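Local coordinates for tryptophan synthase alpha chain (Aquifex aeolicus, PDB 2EKC), which probably cleaves indole-3-glycerol phosphate to indole and glyceraldehyde 3-phosphate, as the alpha subunit of the enzyme that completes tryptophan biosynthesis, at residues Leu23-Pro28 with Leu48-Pro53; Pro62-Ala67 with Ala236-Ala241; Pro96-Thr101 with Gly125-Asp130. All blocks are in the same frame, centred on the assembly; numbering follows the deposited sequence.

Interaction 1 (Leu23-Pro28 with Leu48-Pro53); sequences LMVGYP and LEIGFP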
ATOM      1  N   LEU A  23      -2.935  -2.855  -6.512  1.00 12.59           N
ATOM      2  CA  LEU A  23      -3.652  -3.732  -7.436  1.00 13.29           C
ATOM      3  C   LEU A  23      -4.051  -4.992  -6.671  1.00 12.37           C
ATOM      4  O   LEU A  23      -3.431  -5.329  -5.662  1.00 15.19           O
ATOM      5  CB  LEU A  23      -2.770  -4.117  -8.636  1.00 13.54           C
ATOM      6  CG  LEU A  23      -2.539  -3.080  -9.741  1.00  9.68           C
ATOM      7  CD1 LEU A  23      -1.526  -3.623 -10.748  1.00 11.83           C
ATOM      8  CD2 LEU A  23      -3.858  -2.765 -10.431  1.00 11.89           C
ATOM      9  N   MET A  24      -5.081  -5.680  -7.152  1.00 10.62           N
ATOM     10  CA  MET A  24      -5.580  -6.896  -6.506  1.00 11.21           C
ATOM     11  C   MET A  24      -5.139  -8.167  -7.227  1.00 10.30           C
ATOM     12  O   MET A  24      -5.291  -8.280  -8.440  1.00 12.30           O
ATOM     13  CB  MET A  24      -7.113  -6.857  -6.453  1.00 12.59           C
ATOM     14  CG  MET A  24      -7.754  -8.067  -5.781  1.00 13.47           C
ATOM     15  SD  MET A  24      -7.549  -8.030  -3.988  1.00 14.94           S
ATOM     16  CE  MET A  24      -8.539  -6.609  -3.597  1.00 15.33           C
ATOM     17  N   VAL A  25      -4.599  -9.125  -6.481  1.00 10.52           N
ATOM     18  CA  VAL A  25      -4.168 -10.380  -7.086  1.00 10.25           C
ATOM     19  C   VAL A  25      -5.401 -11.154  -7.530  1.00 11.90           C
ATOM     20  O   VAL A  25      -6.319 -11.357  -6.742  1.00 10.49           O
ATOM     21  CB  VAL A  25      -3.395 -11.278  -6.096  1.00 10.32           C
ATOM     22  CG1 VAL A  25      -3.037 -12.597  -6.783  1.00 11.49           C
ATOM     23  CG2 VAL A  25      -2.132 -10.575  -5.608  1.00  9.14           C
ATOM     24  N   GLY A  26      -5.425 -11.569  -8.794  1.00 10.64           N
ATOM     25  CA  GLY A  26      -6.555 -12.336  -9.289  1.00 12.23           C
ATOM     26  C   GLY A  26      -7.662 -11.559  -9.979  1.00 12.32           C
ATOM     27  O   GLY A  26      -8.651 -12.151 -10.407  1.00 13.28           O
ATOM     28  N   TYR A  27      -7.517 -10.241 -10.088  1.00 11.77           N
ATOM     29  CA  TYR A  27      -8.536  -9.423 -10.750  1.00 12.37           C
ATOM     30  C   TYR A  27      -7.984  -8.760 -12.002  1.00 12.24           C
ATOM     31  O   TYR A  27      -6.969  -8.070 -11.939  1.00 12.52           O
ATOM     32  CB  TYR A  27      -9.051  -8.320  -9.821  1.00 11.74           C
ATOM     33  CG  TYR A  27     -10.054  -7.412 -10.499  1.00 12.36           C
ATOM     34  CD1 TYR A  27     -11.354  -7.851 -10.764  1.00 10.99           C
ATOM     35  CD2 TYR A  27      -9.694  -6.130 -10.917  1.00 12.41           C
ATOM     36  CE1 TYR A  27     -12.274  -7.036 -11.432  1.00 12.02           C
ATOM     37  CE2 TYR A  27     -10.606  -5.302 -11.589  1.00 11.70           C
ATOM     38  CZ  TYR A  27     -11.893  -5.765 -11.842  1.00 12.70           C
ATOM     39  OH  TYR A  27     -12.790  -4.959 -12.506  1.00 12.08           O
ATOM     40  N   PRO A  28      -8.661  -8.928 -13.151  1.00 13.53           N
ATOM     41  CA  PRO A  28      -9.896  -9.688 -13.367  1.00 13.93           C
ATOM     42  C   PRO A  28      -9.674 -11.201 -13.353  1.00 15.01           C
ATOM     43  O   PRO A  28     -10.631 -11.974 -13.325  1.00 15.11           O
ATOM     44  CB  PRO A  28     -10.384  -9.168 -14.716  1.00 14.14           C
ATOM     45  CG  PRO A  28      -9.110  -8.854 -15.428  1.00 14.39           C
ATOM     46  CD  PRO A  28      -8.313  -8.156 -14.357  1.00 15.74           C
ATOM     47  N   LEU A  48       4.869  -0.975  -3.921  1.00 13.27           N
ATOM     48  CA  LEU A  48       3.728  -1.756  -4.366  1.00 13.81           C
ATOM     49  C   LEU A  48       2.844  -2.242  -3.228  1.00 13.53           C
ATOM     50  O   LEU A  48       3.344  -2.701  -2.203  1.00 15.49           O
ATOM     51  CB  LEU A  48       4.226  -2.964  -5.167  1.00 14.91           C
ATOM     52  CG  LEU A  48       3.177  -3.822  -5.869  1.00 17.53           C
ATOM     53  CD1 LEU A  48       2.525  -2.998  -6.974  1.00 17.57           C
ATOM     54  CD2 LEU A  48       3.828  -5.072  -6.445  1.00 15.20           C
ATOM     55  N   GLU A  49       1.529  -2.112  -3.398  1.00 11.93           N
ATOM     56  CA  GLU A  49       0.590  -2.621  -2.407  1.00 12.58           C
ATOM     57  C   GLU A  49      -0.074  -3.807  -3.104  1.00 12.98           C
ATOM     58  O   GLU A  49      -0.712  -3.647  -4.151  1.00 13.84           O
ATOM     59  CB  GLU A  49      -0.481  -1.598  -2.028  1.00 14.26           C
ATOM     60  CG  GLU A  49       0.032  -0.311  -1.420  1.00 19.20           C
ATOM     61  CD  GLU A  49      -1.086   0.492  -0.774  1.00 22.03           C
ATOM     62  OE1 GLU A  49      -2.219   0.453  -1.297  1.00 21.18           O
ATOM     63  OE2 GLU A  49      -0.830   1.164   0.248  1.00 22.66           O
ATOM     64  N   ILE A  50       0.087  -4.989  -2.524  1.00 11.76           N
ATOM     65  CA  ILE A  50      -0.462  -6.217  -3.086  1.00 10.37           C
ATOM     66  C   ILE A  50      -1.755  -6.604  -2.383  1.00 11.56           C
ATOM     67  O   ILE A  50      -1.745  -6.917  -1.193  1.00 10.40           O
ATOM     68  CB  ILE A  50       0.567  -7.367  -2.943  1.00 12.28           C
ATOM     69  CG1 ILE A  50       1.894  -6.952  -3.594  1.00 13.53           C
ATOM     70  CG2 ILE A  50       0.022  -8.641  -3.575  1.00 12.08           C
ATOM     71  CD1 ILE A  50       3.020  -8.007  -3.493  1.00 12.88           C
ATOM     72  N   GLY A  51      -2.866  -6.583  -3.120  1.00 11.87           N
ATOM     73  CA  GLY A  51      -4.155  -6.914  -2.533  1.00 11.87           C
ATOM     74  C   GLY A  51      -4.424  -8.400  -2.342  1.00 12.01           C
ATOM     75  O   GLY A  51      -4.328  -9.179  -3.285  1.00 11.31           O
ATOM     76  N   PHE A  52      -4.768  -8.774  -1.110  1.00 11.12           N
ATOM     77  CA  PHE A  52      -5.069 -10.159  -0.721  1.00 11.48           C
ATOM     78  C   PHE A  52      -6.601 -10.244  -0.640  1.00 12.85           C
ATOM     79  O   PHE A  52      -7.203  -9.754   0.313  1.00 12.28           O
ATOM     80  CB  PHE A  52      -4.404 -10.429   0.645  1.00  9.80           C
ATOM     81  CG  PHE A  52      -4.736 -11.769   1.267  1.00  9.75           C
ATOM     82  CD1 PHE A  52      -5.307 -12.798   0.526  1.00 11.96           C
ATOM     83  CD2 PHE A  52      -4.427 -12.004   2.609  1.00 13.93           C
ATOM     84  CE1 PHE A  52      -5.567 -14.046   1.109  1.00 12.11           C
ATOM     85  CE2 PHE A  52      -4.680 -13.244   3.205  1.00 13.02           C
ATOM     86  CZ  PHE A  52      -5.251 -14.268   2.454  1.00 15.92           C
ATOM     87  N   PRO A  53      -7.247 -10.859  -1.647  1.00 12.86           N
ATOM     88  CA  PRO A  53      -8.712 -10.994  -1.689  1.00 14.65           C
ATOM     89  C   PRO A  53      -9.339 -11.458  -0.376  1.00 15.16           C
ATOM     90  O   PRO A  53      -8.913 -12.459   0.199  1.00 16.16           O
ATOM     91  CB  PRO A  53      -8.935 -11.993  -2.820  1.00 14.27           C
ATOM     92  CG  PRO A  53      -7.766 -11.731  -3.731  1.00 14.85           C
ATOM     93  CD  PRO A  53      -6.629 -11.615  -2.750  1.00 12.27           C
TER
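The amide of Gly51 gives its hydrogen to the carbonyl of Leu23, with Gly51 N and Leu23 O 2.9 Å apart. Gly51 also accepts: Val25 N, two residues beyond Leu23, donates to Gly51 O at 3.2 Å, while Leu23 N reaches Glu49 O in a weak bond. This is the parallel pairing of the first two strands of a TIM barrel, joined by helix 30-42 in a beta-alpha-beta crossover.

Packing follows from this register. Met24 and Gly51 approach to 4.2 Å between CA atoms, and the Met24 chain, bent at chi2 and chi3, lays SD 3.5 Å from Gly51 O. A side chain at Gly51 would collide with that sulfur. Met24 SD also meets Pro53 CG at 3.7 Å as the two side chains slide past each other. Val25 CG2 meets Ile50 CG2 at 3.5 Å, and Pro53 CG closes over Val25 O. The chemistry implies a close, buried strand pairing in which Val25 O is covered by Pro53 without a polar partner, and it places Glu49, a predicted proton acceptor, in the paired part of the strand, though its own bond to Leu23 is weak.

Interaction 2 (Pro62-Ala67 with Ala236-Ala241); sequences PTIQVA and ALVKLA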
ATOM      1  N   PRO A  62     -16.324   0.730  -3.529  1.00 15.44           N
ATOM      2  CA  PRO A  62     -17.020  -0.141  -4.484  1.00 14.62           C
ATOM      3  C   PRO A  62     -16.144  -0.856  -5.515  1.00 13.37           C
ATOM      4  O   PRO A  62     -16.282  -2.062  -5.725  1.00 13.56           O
ATOM      5  CB  PRO A  62     -18.023   0.805  -5.146  1.00 13.21           C
ATOM      6  CG  PRO A  62     -18.341   1.766  -4.044  1.00 14.67           C
ATOM      7  CD  PRO A  62     -16.967   2.056  -3.475  1.00 14.67           C
ATOM      8  N   THR A  63     -15.260  -0.109  -6.170  1.00 14.44           N
ATOM      9  CA  THR A  63     -14.387  -0.679  -7.192  1.00 14.42           C
ATOM     10  C   THR A  63     -13.496  -1.789  -6.654  1.00 14.67           C
ATOM     11  O   THR A  63     -13.393  -2.860  -7.259  1.00 13.45           O
ATOM     12  CB  THR A  63     -13.487   0.401  -7.825  1.00 16.98           C
ATOM     13  OG1 THR A  63     -14.297   1.344  -8.535  1.00 17.11           O
ATOM     14  CG2 THR A  63     -12.494  -0.234  -8.787  1.00 15.13           C
ATOM     15  N   ILE A  64     -12.847  -1.535  -5.522  1.00 13.09           N
ATOM     16  CA  ILE A  64     -11.963  -2.534  -4.933  1.00 13.77           C
ATOM     17  C   ILE A  64     -12.756  -3.715  -4.383  1.00 10.74           C
ATOM     18  O   ILE A  64     -12.278  -4.845  -4.406  1.00 10.76           O
ATOM     19  CB  ILE A  64     -11.089  -1.927  -3.804  1.00 14.88           C
ATOM     20  CG1 ILE A  64     -10.236  -0.786  -4.368  1.00 16.96           C
ATOM     21  CG2 ILE A  64     -10.189  -3.002  -3.195  1.00 15.19           C
ATOM     22  CD1 ILE A  64      -9.371  -1.184  -5.531  1.00 19.97           C
ATOM     23  N   GLN A  65     -13.961  -3.464  -3.880  1.00 11.02           N
ATOM     24  CA  GLN A  65     -14.775  -4.565  -3.374  1.00 12.00           C
ATOM     25  C   GLN A  65     -15.094  -5.533  -4.511  1.00 11.48           C
ATOM     26  O   GLN A  65     -15.181  -6.740  -4.294  1.00 12.48           O
ATOM     27  CB  GLN A  65     -16.077  -4.056  -2.745  1.00 13.09           C
ATOM     28  CG  GLN A  65     -15.878  -3.267  -1.449  1.00 16.58           C
ATOM     29  CD  GLN A  65     -17.163  -3.148  -0.647  1.00 21.19           C
ATOM     30  OE1 GLN A  65     -18.251  -3.066  -1.216  1.00 23.86           O
ATOM     31  NE2 GLN A  65     -17.044  -3.127   0.679  1.00 17.68           N
ATOM     32  N   VAL A  66     -15.274  -5.009  -5.723  1.00 10.50           N
ATOM     33  CA  VAL A  66     -15.560  -5.875  -6.868  1.00 11.53           C
ATOM     34  C   VAL A  66     -14.335  -6.752  -7.124  1.00 10.74           C
ATOM     35  O   VAL A  66     -14.461  -7.954  -7.362  1.00 11.18           O
ATOM     36  CB  VAL A  66     -15.872  -5.064  -8.147  1.00 11.34           C
ATOM     37  CG1 VAL A  66     -15.928  -6.002  -9.362  1.00 12.01           C
ATOM     38  CG2 VAL A  66     -17.200  -4.336  -7.990  1.00 12.51           C
ATOM     39  N   ALA A  67     -13.153  -6.146  -7.062  1.00 11.36           N
ATOM     40  CA  ALA A  67     -11.911  -6.884  -7.276  1.00 12.59           C
ATOM     41  C   ALA A  67     -11.807  -8.026  -6.265  1.00 12.00           C
ATOM     42  O   ALA A  67     -11.403  -9.133  -6.607  1.00 12.95           O
ATOM     43  CB  ALA A  67     -10.705  -5.947  -7.143  1.00 13.07           C
ATOM     44  N   ALA A 236      -8.275   3.787  -9.383  1.00 13.67           N
ATOM     45  CA  ALA A 236      -8.058   4.184 -10.772  1.00 15.32           C
ATOM     46  C   ALA A 236      -7.295   3.118 -11.557  1.00 15.72           C
ATOM     47  O   ALA A 236      -7.550   2.906 -12.744  1.00 15.29           O
ATOM     48  CB  ALA A 236      -7.308   5.508 -10.829  1.00 15.59           C
ATOM     49  N   LEU A 237      -6.354   2.452 -10.897  1.00 15.07           N
ATOM     50  CA  LEU A 237      -5.576   1.414 -11.560  1.00 15.07           C
ATOM     51  C   LEU A 237      -6.425   0.163 -11.754  1.00 14.85           C
ATOM     52  O   LEU A 237      -6.419  -0.445 -12.825  1.00 16.29           O
ATOM     53  CB  LEU A 237      -4.329   1.067 -10.736  1.00 12.61           C
ATOM     54  CG  LEU A 237      -3.410   2.226 -10.326  1.00 11.92           C
ATOM     55  CD1 LEU A 237      -2.216   1.660  -9.588  1.00 11.09           C
ATOM     56  CD2 LEU A 237      -2.950   3.022 -11.558  1.00 11.75           C
ATOM     57  N   VAL A 238      -7.160  -0.209 -10.711  1.00 14.39           N
ATOM     58  CA  VAL A 238      -8.006  -1.396 -10.737  1.00 15.00           C
ATOM     59  C   VAL A 238      -9.046  -1.336 -11.855  1.00 15.21           C
ATOM     60  O   VAL A 238      -9.289  -2.330 -12.544  1.00 15.21           O
ATOM     61  CB  VAL A 238      -8.696  -1.588  -9.362  1.00 15.25           C
ATOM     62  CG1 VAL A 238      -9.731  -2.696  -9.423  1.00 14.78           C
ATOM     63  CG2 VAL A 238      -7.646  -1.911  -8.322  1.00 13.69           C
ATOM     64  N   LYS A 239      -9.640  -0.162 -12.045  1.00 13.44           N
ATOM     65  CA  LYS A 239     -10.643   0.046 -13.090  1.00 13.63           C
ATOM     66  C   LYS A 239     -10.098  -0.352 -14.464  1.00 13.02           C
ATOM     67  O   LYS A 239     -10.739  -1.095 -15.215  1.00 10.47           O
ATOM     68  CB  LYS A 239     -11.058   1.519 -13.106  1.00 17.62           C
ATOM     69  CG  LYS A 239     -11.940   1.918 -14.275  1.00 19.80           C
ATOM     70  CD  LYS A 239     -12.364   3.377 -14.151  1.00 19.20           C
ATOM     71  CE  LYS A 239     -13.166   3.814 -15.367  1.00 21.17           C
ATOM     72  NZ  LYS A 239     -13.873   5.103 -15.138  1.00 21.70           N
ATOM     73  N   LEU A 240      -8.908   0.144 -14.783  1.00 12.15           N
ATOM     74  CA  LEU A 240      -8.272  -0.154 -16.062  1.00 12.36           C
ATOM     75  C   LEU A 240      -7.935  -1.635 -16.173  1.00 12.28           C
ATOM     76  O   LEU A 240      -8.106  -2.244 -17.228  1.00 13.24           O
ATOM     77  CB  LEU A 240      -7.009   0.693 -16.226  1.00 13.50           C
ATOM     78  CG  LEU A 240      -7.287   2.191 -16.373  1.00 13.63           C
ATOM     79  CD1 LEU A 240      -5.979   2.962 -16.423  1.00 14.42           C
ATOM     80  CD2 LEU A 240      -8.118   2.430 -17.640  1.00 17.49           C
ATOM     81  N   ALA A 241      -7.456  -2.214 -15.080  1.00 13.69           N
ATOM     82  CA  ALA A 241      -7.120  -3.632 -15.064  1.00 13.35           C
ATOM     83  C   ALA A 241      -8.363  -4.479 -15.350  1.00 13.35           C
ATOM     84  O   ALA A 241      -8.275  -5.530 -15.992  1.00 14.81           O
ATOM     85  CB  ALA A 241      -6.521  -4.010 -13.714  1.00 14.42           C
TER
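Val238 meets three side chains of segment 62-67 and carries this contact, a packing of two helices that follow strands 2 and 8, at the C-terminal end of the TIM barrel. Helix 62-73 comes after the second strand, and helix 235-242 after the eighth, which closes the barrel beside the first. The axes of the two short segments pass 9.5 Å apart at 49°, and the side-chain contacts between them are made by carbon atoms.

From its CA, Val238 points toward the opposing helix, and its CB is already in contact, lying 3.9 Å from Ile64 CD1. There the side chain forks. CG1, anti to the backbone N (chi1 172°), takes the branch toward Thr63 and Ala67: it lies 3.8 Å from Thr63 CG2 and 4.1 Å from Ala67 CB, and so touches two residues one helical turn apart. CG2, beside the backbone N, takes the other branch and meets the tip of Ile64.

Thr63 does its touching with the CG2 methyl, its side chain and that of Val238 sliding past each other in opposite directions. Ile64 starts off to one side of the contact, but its CD1 swings round (chi2 -56°), the side chain crossing that of Val238 at about a right angle.

Other parts of the fold hold the same groups. Tyr27 packs on both Val238 and Ala67, and Tyr22 of strand 18-24 lies against Ile64. The side chain of Ile64 also comes within about 3 Å, nearest atoms, of that of Asp60, a predicted proton acceptor, placing this packing beside the probable active site. The tightest point is where Ile64 CD1 presses on Val238 CG2 at 3.4 Å, closer than carbons usually sit.

Interaction 3 (Pro96-Thr101 with Gly125-Asp130); sequences PFLLMT and GFIVPD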
ATOM      1  N   PRO A  96       9.883  -1.866  -2.578  1.00 15.88           N
ATOM      2  CA  PRO A  96       9.204  -2.335  -1.365  1.00 16.03           C
ATOM      3  C   PRO A  96       7.831  -2.928  -1.701  1.00 15.36           C
ATOM      4  O   PRO A  96       7.072  -2.336  -2.472  1.00 16.25           O
ATOM      5  CB  PRO A  96       9.069  -1.061  -0.532  1.00 15.50           C
ATOM      6  CG  PRO A  96      10.212  -0.233  -0.980  1.00 17.83           C
ATOM      7  CD  PRO A  96      10.215  -0.435  -2.469  1.00 15.47           C
ATOM      8  N   PHE A  97       7.523  -4.088  -1.124  1.00 14.99           N
ATOM      9  CA  PHE A  97       6.237  -4.752  -1.327  1.00 13.65           C
ATOM     10  C   PHE A  97       5.447  -4.710  -0.020  1.00 14.17           C
ATOM     11  O   PHE A  97       5.921  -5.187   1.014  1.00 12.74           O
ATOM     12  CB  PHE A  97       6.418  -6.229  -1.714  1.00 13.75           C
ATOM     13  CG  PHE A  97       6.902  -6.457  -3.127  1.00 12.31           C
ATOM     14  CD1 PHE A  97       7.280  -5.400  -3.944  1.00 12.06           C
ATOM     15  CD2 PHE A  97       6.995  -7.757  -3.625  1.00 13.09           C
ATOM     16  CE1 PHE A  97       7.749  -5.629  -5.236  1.00 12.73           C
ATOM     17  CE2 PHE A  97       7.464  -8.000  -4.914  1.00 13.44           C
ATOM     18  CZ  PHE A  97       7.843  -6.931  -5.723  1.00 12.80           C
ATOM     19  N   LEU A  98       4.242  -4.152  -0.070  1.00 12.73           N
ATOM     20  CA  LEU A  98       3.383  -4.076   1.111  1.00 13.11           C
ATOM     21  C   LEU A  98       2.161  -4.946   0.877  1.00 12.43           C
ATOM     22  O   LEU A  98       1.410  -4.729  -0.081  1.00 15.02           O
ATOM     23  CB  LEU A  98       2.923  -2.640   1.364  1.00 13.06           C
ATOM     24  CG  LEU A  98       3.946  -1.597   1.792  1.00 14.04           C
ATOM     25  CD1 LEU A  98       3.239  -0.264   1.968  1.00 14.67           C
ATOM     26  CD2 LEU A  98       4.620  -2.025   3.086  1.00 13.32           C
ATOM     27  N   LEU A  99       1.966  -5.939   1.736  1.00 11.41           N
ATOM     28  CA  LEU A  99       0.819  -6.820   1.602  1.00 10.69           C
ATOM     29  C   LEU A  99      -0.391  -6.165   2.248  1.00 11.52           C
ATOM     30  O   LEU A  99      -0.346  -5.785   3.424  1.00 10.27           O
ATOM     31  CB  LEU A  99       1.082  -8.171   2.279  1.00 10.75           C
ATOM     32  CG  LEU A  99      -0.103  -9.144   2.236  1.00 14.30           C
ATOM     33  CD1 LEU A  99      -0.306  -9.644   0.807  1.00 11.46           C
ATOM     34  CD2 LEU A  99       0.139 -10.313   3.181  1.00 11.96           C
ATOM     35  N   MET A 100      -1.463  -6.022   1.473  1.00 11.70           N
ATOM     36  CA  MET A 100      -2.697  -5.436   1.976  1.00 14.92           C
ATOM     37  C   MET A 100      -3.591  -6.597   2.385  1.00 14.80           C
ATOM     38  O   MET A 100      -4.135  -7.303   1.533  1.00 13.79           O
ATOM     39  CB  MET A 100      -3.386  -4.598   0.892  1.00 19.01           C
ATOM     40  CG  MET A 100      -4.575  -3.772   1.397  1.00 26.89           C
ATOM     41  SD  MET A 100      -6.087  -4.724   1.741  1.00 36.43           S
ATOM     42  CE  MET A 100      -5.958  -5.006   3.399  1.00 33.11           C
ATOM     43  N   THR A 101      -3.739  -6.792   3.691  1.00 11.46           N
ATOM     44  CA  THR A 101      -4.550  -7.883   4.201  1.00 11.83           C
ATOM     45  C   THR A 101      -5.426  -7.458   5.372  1.00 12.73           C
ATOM     46  O   THR A 101      -5.031  -6.630   6.203  1.00 13.54           O
ATOM     47  CB  THR A 101      -3.660  -9.072   4.663  1.00 12.76           C
ATOM     48  OG1 THR A 101      -4.482 -10.105   5.221  1.00 16.31           O
ATOM     49  CG2 THR A 101      -2.666  -8.620   5.723  1.00 12.67           C
ATOM     50  N   GLY A 125       6.321  -5.449   4.322  1.00 12.24           N
ATOM     51  CA  GLY A 125       5.506  -5.001   5.442  1.00 12.82           C
ATOM     52  C   GLY A 125       4.027  -5.195   5.166  1.00 13.41           C
ATOM     53  O   GLY A 125       3.659  -5.668   4.091  1.00 13.23           O
ATOM     54  N   PHE A 126       3.180  -4.839   6.130  1.00 13.44           N
ATOM     55  CA  PHE A 126       1.733  -4.979   5.965  1.00 12.19           C
ATOM     56  C   PHE A 126       0.986  -3.662   6.101  1.00 12.84           C
ATOM     57  O   PHE A 126       1.483  -2.698   6.677  1.00 13.72           O
ATOM     58  CB  PHE A 126       1.105  -5.896   7.037  1.00 11.84           C
ATOM     59  CG  PHE A 126       1.616  -7.317   7.057  1.00 11.54           C
ATOM     60  CD1 PHE A 126       2.212  -7.898   5.944  1.00 13.67           C
ATOM     61  CD2 PHE A 126       1.442  -8.095   8.207  1.00 13.14           C
ATOM     62  CE1 PHE A 126       2.627  -9.238   5.973  1.00 13.04           C
ATOM     63  CE2 PHE A 126       1.849  -9.427   8.251  1.00 11.81           C
ATOM     64  CZ  PHE A 126       2.445 -10.003   7.128  1.00 13.06           C
ATOM     65  N   ILE A 127      -0.228  -3.652   5.561  1.00 14.26           N
ATOM     66  CA  ILE A 127      -1.157  -2.541   5.706  1.00 13.93           C
ATOM     67  C   ILE A 127      -2.432  -3.294   6.056  1.00 14.12           C
ATOM     68  O   ILE A 127      -2.990  -4.002   5.219  1.00 14.75           O
ATOM     69  CB  ILE A 127      -1.396  -1.743   4.415  1.00 16.33           C
ATOM     70  CG1 ILE A 127      -0.190  -0.853   4.118  1.00 18.21           C
ATOM     71  CG2 ILE A 127      -2.647  -0.874   4.579  1.00 16.86           C
ATOM     72  CD1 ILE A 127      -0.359   0.001   2.884  1.00 19.54           C
ATOM     73  N   VAL A 128      -2.860  -3.174   7.307  1.00 15.63           N
ATOM     74  CA  VAL A 128      -4.057  -3.850   7.796  1.00 15.81           C
ATOM     75  C   VAL A 128      -5.108  -2.779   8.061  1.00 18.47           C
ATOM     76  O   VAL A 128      -5.108  -2.136   9.109  1.00 18.06           O
ATOM     77  CB  VAL A 128      -3.746  -4.621   9.098  1.00 16.23           C
ATOM     78  CG1 VAL A 128      -4.963  -5.397   9.560  1.00 14.94           C
ATOM     79  CG2 VAL A 128      -2.579  -5.564   8.863  1.00 16.87           C
ATOM     80  N   PRO A 129      -6.029  -2.585   7.108  1.00 19.85           N
ATOM     81  CA  PRO A 129      -7.107  -1.597   7.173  1.00 20.58           C
ATOM     82  C   PRO A 129      -8.107  -1.735   8.314  1.00 21.32           C
ATOM     83  O   PRO A 129      -8.680  -0.738   8.749  1.00 23.25           O
ATOM     84  CB  PRO A 129      -7.767  -1.726   5.804  1.00 19.70           C
ATOM     85  CG  PRO A 129      -7.612  -3.175   5.507  1.00 21.30           C
ATOM     86  CD  PRO A 129      -6.178  -3.437   5.916  1.00 18.89           C
ATOM     87  N   ASP A 130      -8.313  -2.951   8.812  1.00 20.19           N
ATOM     88  CA  ASP A 130      -9.275  -3.148   9.894  1.00 20.80           C
ATOM     89  C   ASP A 130      -8.666  -3.742  11.154  1.00 19.71           C
ATOM     90  O   ASP A 130      -9.330  -4.474  11.880  1.00 20.95           O
ATOM     91  CB  ASP A 130     -10.423  -4.039   9.404  1.00 19.47           C
ATOM     92  CG  ASP A 130     -10.005  -5.494   9.223  1.00 19.66           C
ATOM     93  OD1 ASP A 130      -8.811  -5.766   8.970  1.00 16.54           O
ATOM     94  OD2 ASP A 130     -10.886  -6.371   9.319  1.00 20.10           O
TER
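Leu99 and Gly125 are joined by the shortest bond of this pairing, Leu99 N to Gly125 O at 2.9 Å. Leu99 then uses its own carbonyl O to accept Ile127 N at 3.0 Å. Thr101 N continues the ladder to Ile127 O, and a weak bond from Gly125 N to Phe97 O begins it. Between these rungs CA-H groups also meet carbonyls, among them Val128 CA with Thr101 O at 3.3 Å.

The side chains sort onto two faces. On one, Leu99 and Phe126 lie side by side and point the same way, Leu99 CB coming obliquely to the Phe126 ring at 3.8 Å from CD1. On the other, Leu98 and Ile127 meet obliquely, CD1 to CD1, at 3.7 Å. Leu98 CG is anti to its carbonyl carbon (chi1 -68°), which carries CD2 over the backbone of Gly125, 3.8 Å from its C; a side chain on Gly125 would crowd that methyl. An alanine in place of Leu98 would probably open a gap above Gly125 and leave the tip of Ile127 without the Leu98 methyl it packs on.

These are the third and fourth strands of the TIM barrel, adjacent and parallel, the axes of these short strand segments 39° apart. The face of Leu98 and Ile127 is turned to the barrel interior, where Ile127 packs against Glu49, a predicted proton acceptor. The face of Leu99 and Phe126 meets the surrounding helices: Phe114 of helix 111-120 touches Leu99 and sets its ring steeply against that of Phe126, at about 80°, while Val81 of helix 78-91 covers Leu99. At the mouth of the strands, Asp130 OD1 accepts a hydrogen bond from Tyr103 N.

In the fold
The three contacts lie in one eight-stranded parallel barrel and open along the chain in the order 1, 2, 3, although interaction 3 is nested inside the long loop that interaction 2 closes. Interactions 1 and 3, centres about 11 Å apart, share the sheet: strand 47-51 is next to 97-100, and Ile50 N lies 2.8 Å from Leu98 O, probably hydrogen-bonded. Interaction 2, about 10 Å from interaction 1 between centres, joins two helices at the C-terminal end of the barrel and touches it through Tyr27, Met24 and Ala67. Interactions 2 and 3 do not touch, their centres about 17 Å apart. All three bring side chains near Glu49 or Asp60, the predicted catalytic residues.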